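Local coordinates for DSBA-like thioredoxin domain-containing protein (Pseudomonas aeruginosa PAO1, PDB 5HFI) that is a cytosolic disulfide reductase of the thioredoxin superfamily that binds glutathione and probably exchanges disulfides through a cysteine pair, at residues R170-R174 with L175-G179; V92-S95 with A96-T99. All coordinates share one frame; numbering follows the deposited sequence.

Interaction 1: residues R170-R174 with L175-G179; sequences RLMNR and LGAAG. With GSH (glutathione), chain B.
A Schellman motif closes helix 159-174, where M172 O is gripped by A177 N and the chain then runs on into the glutathione pocket. The A177 N to M172 O bond is 2.9 Å long and lies in the carbonyl plane. Inside it, G176 N donates to N173 O. The bond is fairly straight at the hydrogen, 161°, but the donor stands above the carbonyl plane. G176 has positive phi, a backbone shape that favours glycine. L175 N still makes a helical bond to L171 O, 3.1 Å, and a weak second one to M172 O.

The side chains follow the same turn. L175 places CG beside its backbone N, chi1 -59°. From there CG packs on L171 O, and the methyl CD1 of L175 meets L171 CD1 at 3.8 Å. The two leucine side chains run obliquely to each other. L175 also touches A184 of strand 182-186, so the helix end is packed against the sheet of this DsbA-like thioredoxin fold.

M172 starts out away from the loop and bends at chi3, 51°. The bend brings its methyl CE back to the loop. M172 CE lies 3.8 Å from A177 CB and also meets two backbone oxygens, A177 O and G179 O. G179 O is also hydrogen-bonded to T182 OG1 of strand 182-186.

A178 and G179 form part of the pocket wall. A178 O comes within 3.1 Å of glutathione O31, and G179 CA lies 3.3 Å from glutathione O2. Glutathione is also hydrogen-bonded to F180 O, the next residue along the chain.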
ATOM      1  N   ARG A 170      -4.159  15.512   5.334  1.00 13.97           N
ATOM      2  CA  ARG A 170      -4.624  16.232   6.514  1.00 16.99           C
ATOM      3  C   ARG A 170      -4.591  15.345   7.749  1.00 14.82           C
ATOM      4  O   ARG A 170      -4.286  15.825   8.846  1.00 15.99           O
ATOM      5  CB  ARG A 170      -6.026  16.782   6.272  1.00 16.71           C
ATOM      6  CG  ARG A 170      -6.051  17.881   5.242  1.00 26.89           C
ATOM      7  CD  ARG A 170      -7.451  18.401   5.033  1.00 34.53           C
ATOM      8  NE  ARG A 170      -7.423  19.532   4.124  1.00 41.63           N
ATOM      9  CZ  ARG A 170      -8.436  20.370   3.969  1.00 53.21           C
ATOM     10  NH1 ARG A 170      -9.548  20.187   4.672  1.00 55.77           N
ATOM     11  NH2 ARG A 170      -8.346  21.388   3.119  1.00 56.47           N
ATOM     12  N   LEU A 171      -4.894  14.056   7.589  1.00 13.43           N
ATOM     13  CA  LEU A 171      -4.734  13.116   8.692  1.00 14.45           C
ATOM     14  C   LEU A 171      -3.270  13.007   9.104  1.00 16.26           C
ATOM     15  O   LEU A 171      -2.944  13.066  10.295  1.00 13.97           O
ATOM     16  CB  LEU A 171      -5.296  11.750   8.297  1.00 13.50           C
ATOM     17  CG  LEU A 171      -5.192  10.651   9.355  1.00 16.51           C
ATOM     18  CD1 LEU A 171      -5.939  11.057  10.617  1.00 20.24           C
ATOM     19  CD2 LEU A 171      -5.729   9.341   8.807  1.00 19.22           C
ATOM     20  N   MET A 172      -2.369  12.856   8.127  1.00 12.46           N
ATOM     21  CA  MET A 172      -0.940  12.832   8.433  1.00 13.92           C
ATOM     22  C   MET A 172      -0.516  14.095   9.167  1.00 15.11           C
ATOM     23  O   MET A 172       0.286  14.037  10.107  1.00 17.46           O
ATOM     24  CB  MET A 172      -0.120  12.694   7.154  1.00 17.71           C
ATOM     25  CG  MET A 172      -0.487  11.533   6.274  1.00 28.10           C
ATOM     26  SD  MET A 172       0.913  11.033   5.268  1.00 45.23           S
ATOM     27  CE  MET A 172       2.181  10.861   6.524  1.00 41.91           C
ATOM     28  N   ASN A 173      -1.036  15.247   8.737  1.00 15.50           N
ATOM     29  CA  ASN A 173      -0.665  16.517   9.352  1.00 17.54           C
ATOM     30  C   ASN A 173      -1.122  16.580  10.804  1.00 18.31           C
ATOM     31  O   ASN A 173      -0.348  16.957  11.692  1.00 19.53           O
ATOM     32  CB  ASN A 173      -1.258  17.674   8.545  1.00 22.52           C
ATOM     33  CG  ASN A 173      -0.856  19.031   9.087  1.00 31.49           C
ATOM     34  OD1 ASN A 173      -1.515  19.581   9.970  1.00 37.72           O
ATOM     35  ND2 ASN A 173       0.221  19.586   8.548  1.00 22.48           N
ATOM     36  N   ARG A 174      -2.379  16.209  11.069  1.00 17.83           N
ATOM     37  CA  ARG A 174      -2.895  16.277  12.435  1.00 19.00           C
ATOM     38  C   ARG A 174      -2.165  15.317  13.364  1.00 18.42           C
ATOM     39  O   ARG A 174      -2.091  15.562  14.574  1.00 19.73           O
ATOM     40  CB  ARG A 174      -4.398  15.982  12.454  1.00 24.19           C
ATOM     41  CG  ARG A 174      -5.262  17.055  11.816  1.00 37.19           C
ATOM     42  CD  ARG A 174      -6.738  16.802  12.074  1.00 39.21           C
ATOM     43  NE  ARG A 174      -7.188  15.575  11.426  1.00 38.66           N
ATOM     44  CZ  ARG A 174      -7.755  15.530  10.223  1.00 36.98           C
ATOM     45  NH1 ARG A 174      -7.948  16.650   9.534  1.00 40.60           N
ATOM     46  NH2 ARG A 174      -8.129  14.364   9.708  1.00 24.94           N
ATOM     47  N   LEU A 175      -1.629  14.223  12.828  1.00 17.56           N
ATOM     48  CA  LEU A 175      -0.908  13.242  13.628  1.00 18.27           C
ATOM     49  C   LEU A 175       0.581  13.538  13.727  1.00 18.49           C
ATOM     50  O   LEU A 175       1.298  12.808  14.421  1.00 18.97           O
ATOM     51  CB  LEU A 175      -1.112  11.837  13.050  1.00 14.09           C
ATOM     52  CG  LEU A 175      -2.564  11.358  12.974  1.00 20.37           C
ATOM     53  CD1 LEU A 175      -2.657   9.989  12.316  1.00 19.79           C
ATOM     54  CD2 LEU A 175      -3.197  11.342  14.361  1.00 17.72           C
ATOM     55  N   GLY A 176       1.060  14.587  13.062  1.00 16.59           N
ATOM     56  CA  GLY A 176       2.489  14.820  12.988  1.00 17.46           C
ATOM     57  C   GLY A 176       3.251  13.727  12.277  1.00 20.14           C
ATOM     58  O   GLY A 176       4.469  13.621  12.441  1.00 22.04           O
ATOM     59  N   ALA A 177       2.565  12.908  11.482  1.00 19.74           N
ATOM     60  CA  ALA A 177       3.208  11.776  10.829  1.00 23.57           C
ATOM     61  C   ALA A 177       4.100  12.257   9.694  1.00 27.95           C
ATOM     62  O   ALA A 177       3.667  13.028   8.832  1.00 30.23           O
ATOM     63  CB  ALA A 177       2.157  10.799  10.304  1.00 25.66           C
ATOM     64  N   ALA A 178       5.349  11.796   9.694  1.00 28.84           N
ATOM     65  CA  ALA A 178       6.317  12.209   8.686  1.00 35.14           C
ATOM     66  C   ALA A 178       6.209  11.412   7.393  1.00 32.97           C
ATOM     67  O   ALA A 178       6.585  11.921   6.330  1.00 29.36           O
ATOM     68  CB  ALA A 178       7.739  12.089   9.242  1.00 38.24           C
ATOM     69  N   GLY A 179       5.709  10.181   7.447  1.00 28.77           N
ATOM     70  CA  GLY A 179       5.622   9.379   6.243  1.00 21.19           C
ATOM     71  C   GLY A 179       4.922   8.047   6.408  1.00 16.76           C
ATOM     72  O   GLY A 179       4.050   7.884   7.270  1.00 17.09           O
TER
HETATM   73  N1  GSH B 301       9.395   2.781   8.618  1.00 32.11           N
HETATM   74  CA1 GSH B 301      10.791   2.991   8.276  1.00 34.30           C
HETATM   75  C1  GSH B 301      11.654   2.888   9.531  1.00 43.77           C
HETATM   76  O11 GSH B 301      12.601   3.699   9.710  1.00 46.49           O
HETATM   77  O12 GSH B 301      11.418   1.994  10.388  1.00 48.65           O
HETATM   78  CB1 GSH B 301      10.955   4.376   7.654  1.00 29.61           C
HETATM   79  CG1 GSH B 301       9.700   4.704   6.853  1.00 33.43           C
HETATM   80  CD1 GSH B 301      10.047   5.604   5.670  1.00 32.10           C
HETATM   81  OE1 GSH B 301      11.080   6.188   5.646  1.00 34.75           O
HETATM   82  N2  GSH B 301       9.108   5.736   4.572  1.00 26.75           N
HETATM   83  CA2 GSH B 301       9.423   6.593   3.445  1.00 25.77           C
HETATM   84  C2  GSH B 301       8.955   8.007   3.787  1.00 27.11           C
HETATM   85  O2  GSH B 301       7.803   8.220   3.984  1.00 21.67           O
HETATM   86  CB2 GSH B 301       8.704   6.095   2.189  1.00 28.35           C
HETATM   87  SG2 GSH B 301       8.886   4.294   1.987  1.00 33.81           S
HETATM   88  N3  GSH B 301       9.917   9.090   3.883  1.00 35.66           N
HETATM   89  CA3 GSH B 301       9.477  10.433   4.217  1.00 39.97           C
HETATM   90  C3  GSH B 301       8.602  10.986   3.094  1.00 44.37           C
HETATM   91  O31 GSH B 301       7.501  11.532   3.366  1.00 49.23           O
HETATM   92  O32 GSH B 301       8.984  10.894   1.899  1.00 46.51           O

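Interaction 2: residues V92-S95 with A96-T99; sequences VFDS and APPT
D94 reaches forward over the start of helix 96-109, and its carboxylate meets A96 and P97. Its CB lies 3.9 Å from P97 CD. D94 CG is turned anti to the backbone N, chi1 -171°, and comes closer to the same ring carbon, P97 CD, at 3.4 Å. Both oxygens lie near P97 CD. OD1 also approaches P97 CG, and D94 OD2 accepts a hydrogen bond from A96 N, 3.1 Å. The bond is nearly straight at the hydrogen, 167°, but A96 N meets OD2 from above the carboxylate plane. The D94 side chain and the proline ring cross at about a right angle.

This is a side-chain capping bond at a helix N-terminus. It gives a partner to an amide of the first turn. P97 and P98 have no N-H to offer. P97 packs on the D94 carboxylate, and P98 CD lies 3.2 Å from D94 O.

S95 O takes two bonds from T99. T99 OG1 donates at 2.7 Å and T99 N at 3.2 Å, from opposite faces of the carbonyl plane. S95 OG is hydrogen-bonded to D14 OD1 and to M46 N, and T99 packs against L161 and F165 of helix 159-174.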
ATOM      1  N   VAL A  92       7.798   4.696 -15.086  1.00 33.11           N
ATOM      2  CA  VAL A  92       7.535   5.866 -14.256  1.00 28.31           C
ATOM      3  C   VAL A  92       7.001   5.400 -12.908  1.00 25.23           C
ATOM      4  O   VAL A  92       6.113   4.540 -12.846  1.00 21.88           O
ATOM      5  CB  VAL A  92       6.560   6.847 -14.939  1.00 36.86           C
ATOM      6  CG1 VAL A  92       5.244   6.165 -15.293  1.00 37.73           C
ATOM      7  CG2 VAL A  92       6.319   8.065 -14.057  1.00 37.35           C
ATOM      8  N   PHE A  93       7.564   5.944 -11.832  1.00 18.74           N
ATOM      9  CA  PHE A  93       7.074   5.677 -10.483  1.00 19.17           C
ATOM     10  C   PHE A  93       6.056   6.758 -10.147  1.00 25.42           C
ATOM     11  O   PHE A  93       6.410   7.862  -9.726  1.00 24.90           O
ATOM     12  CB  PHE A  93       8.220   5.629  -9.477  1.00 28.14           C
ATOM     13  CG  PHE A  93       8.935   4.306  -9.439  1.00 31.51           C
ATOM     14  CD1 PHE A  93       8.926   3.464 -10.539  1.00 37.60           C
ATOM     15  CD2 PHE A  93       9.601   3.896  -8.295  1.00 33.39           C
ATOM     16  CE1 PHE A  93       9.578   2.246 -10.505  1.00 41.48           C
ATOM     17  CE2 PHE A  93      10.255   2.679  -8.256  1.00 34.43           C
ATOM     18  CZ  PHE A  93      10.244   1.855  -9.361  1.00 38.94           C
ATOM     19  N   ASP A  94       4.782   6.436 -10.356  1.00 13.83           N
ATOM     20  CA  ASP A  94       3.660   7.341 -10.145  1.00 13.89           C
ATOM     21  C   ASP A  94       2.720   6.687  -9.144  1.00 11.47           C
ATOM     22  O   ASP A  94       2.166   5.620  -9.422  1.00 12.88           O
ATOM     23  CB  ASP A  94       2.941   7.619 -11.471  1.00 16.17           C
ATOM     24  CG  ASP A  94       1.905   8.730 -11.370  1.00 22.71           C
ATOM     25  OD1 ASP A  94       1.412   9.178 -12.434  1.00 20.73           O
ATOM     26  OD2 ASP A  94       1.575   9.147 -10.234  1.00 17.80           O
ATOM     27  N   SER A  95       2.537   7.326  -7.986  1.00 11.87           N
ATOM     28  CA  SER A  95       1.714   6.732  -6.938  1.00 10.95           C
ATOM     29  C   SER A  95       0.222   6.860  -7.215  1.00 12.05           C
ATOM     30  O   SER A  95      -0.577   6.168  -6.573  1.00 12.09           O
ATOM     31  CB  SER A  95       2.038   7.375  -5.589  1.00 15.19           C
ATOM     32  OG  SER A  95       3.360   7.069  -5.180  1.00 17.71           O
ATOM     33  N   ALA A  96      -0.171   7.727  -8.155  1.00  9.84           N
ATOM     34  CA  ALA A  96      -1.598   7.997  -8.336  1.00  9.68           C
ATOM     35  C   ALA A  96      -2.340   6.825  -8.963  1.00  9.18           C
ATOM     36  O   ALA A  96      -3.373   6.413  -8.403  1.00 11.38           O
ATOM     37  CB  ALA A  96      -1.791   9.292  -9.133  1.00 10.69           C
ATOM     38  N   PRO A  97      -1.908   6.245 -10.082  1.00  8.65           N
ATOM     39  CA  PRO A  97      -2.684   5.150 -10.690  1.00  8.89           C
ATOM     40  C   PRO A  97      -2.848   3.957  -9.758  1.00  7.42           C
ATOM     41  O   PRO A  97      -3.975   3.461  -9.612  1.00  7.37           O
ATOM     42  CB  PRO A  97      -1.884   4.796 -11.956  1.00  9.58           C
ATOM     43  CG  PRO A  97      -1.169   6.069 -12.293  1.00 12.50           C
ATOM     44  CD  PRO A  97      -0.800   6.668 -10.966  1.00 10.57           C
ATOM     45  N   PRO A  98      -1.786   3.456  -9.103  1.00  7.10           N
ATOM     46  CA  PRO A  98      -2.014   2.323  -8.190  1.00  7.60           C
ATOM     47  C   PRO A  98      -2.924   2.669  -7.028  1.00  7.37           C
ATOM     48  O   PRO A  98      -3.677   1.805  -6.565  1.00  6.64           O
ATOM     49  CB  PRO A  98      -0.605   1.956  -7.698  1.00  8.17           C
ATOM     50  CG  PRO A  98       0.253   3.076  -8.063  1.00  9.37           C
ATOM     51  CD  PRO A  98      -0.344   3.716  -9.262  1.00  7.90           C
ATOM     52  N   THR A  99      -2.865   3.902  -6.520  1.00  6.98           N
ATOM     53  CA  THR A  99      -3.784   4.272  -5.449  1.00  7.07           C
ATOM     54  C   THR A  99      -5.224   4.285  -5.946  1.00  7.36           C
ATOM     55  O   THR A  99      -6.130   3.810  -5.251  1.00  6.79           O
ATOM     56  CB  THR A  99      -3.402   5.627  -4.854  1.00  7.85           C
ATOM     57  OG1 THR A  99      -2.045   5.582  -4.394  1.00  9.35           O
ATOM     58  CG2 THR A  99      -4.310   5.963  -3.676  1.00  8.38           C
TER

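Overall arrangement
The two contacts sit at opposite kinds of helix end. Interaction 2 starts helix 96-109, and interaction 1 finishes helix 159-174. Their centres are 21 Å apart and their nearest atoms about 11 Å, so they do not touch. Helix 159-174 connects them: residues of 96-99 pack on it near its start, while M172 lies near its far end. Interaction 1 borders glutathione directly; interaction 2 is set further back. In interaction 2 the S95 side chain is about 9 Å from glutathione and about 7 Å from that of C17, the residue seen to bind glutathione covalently.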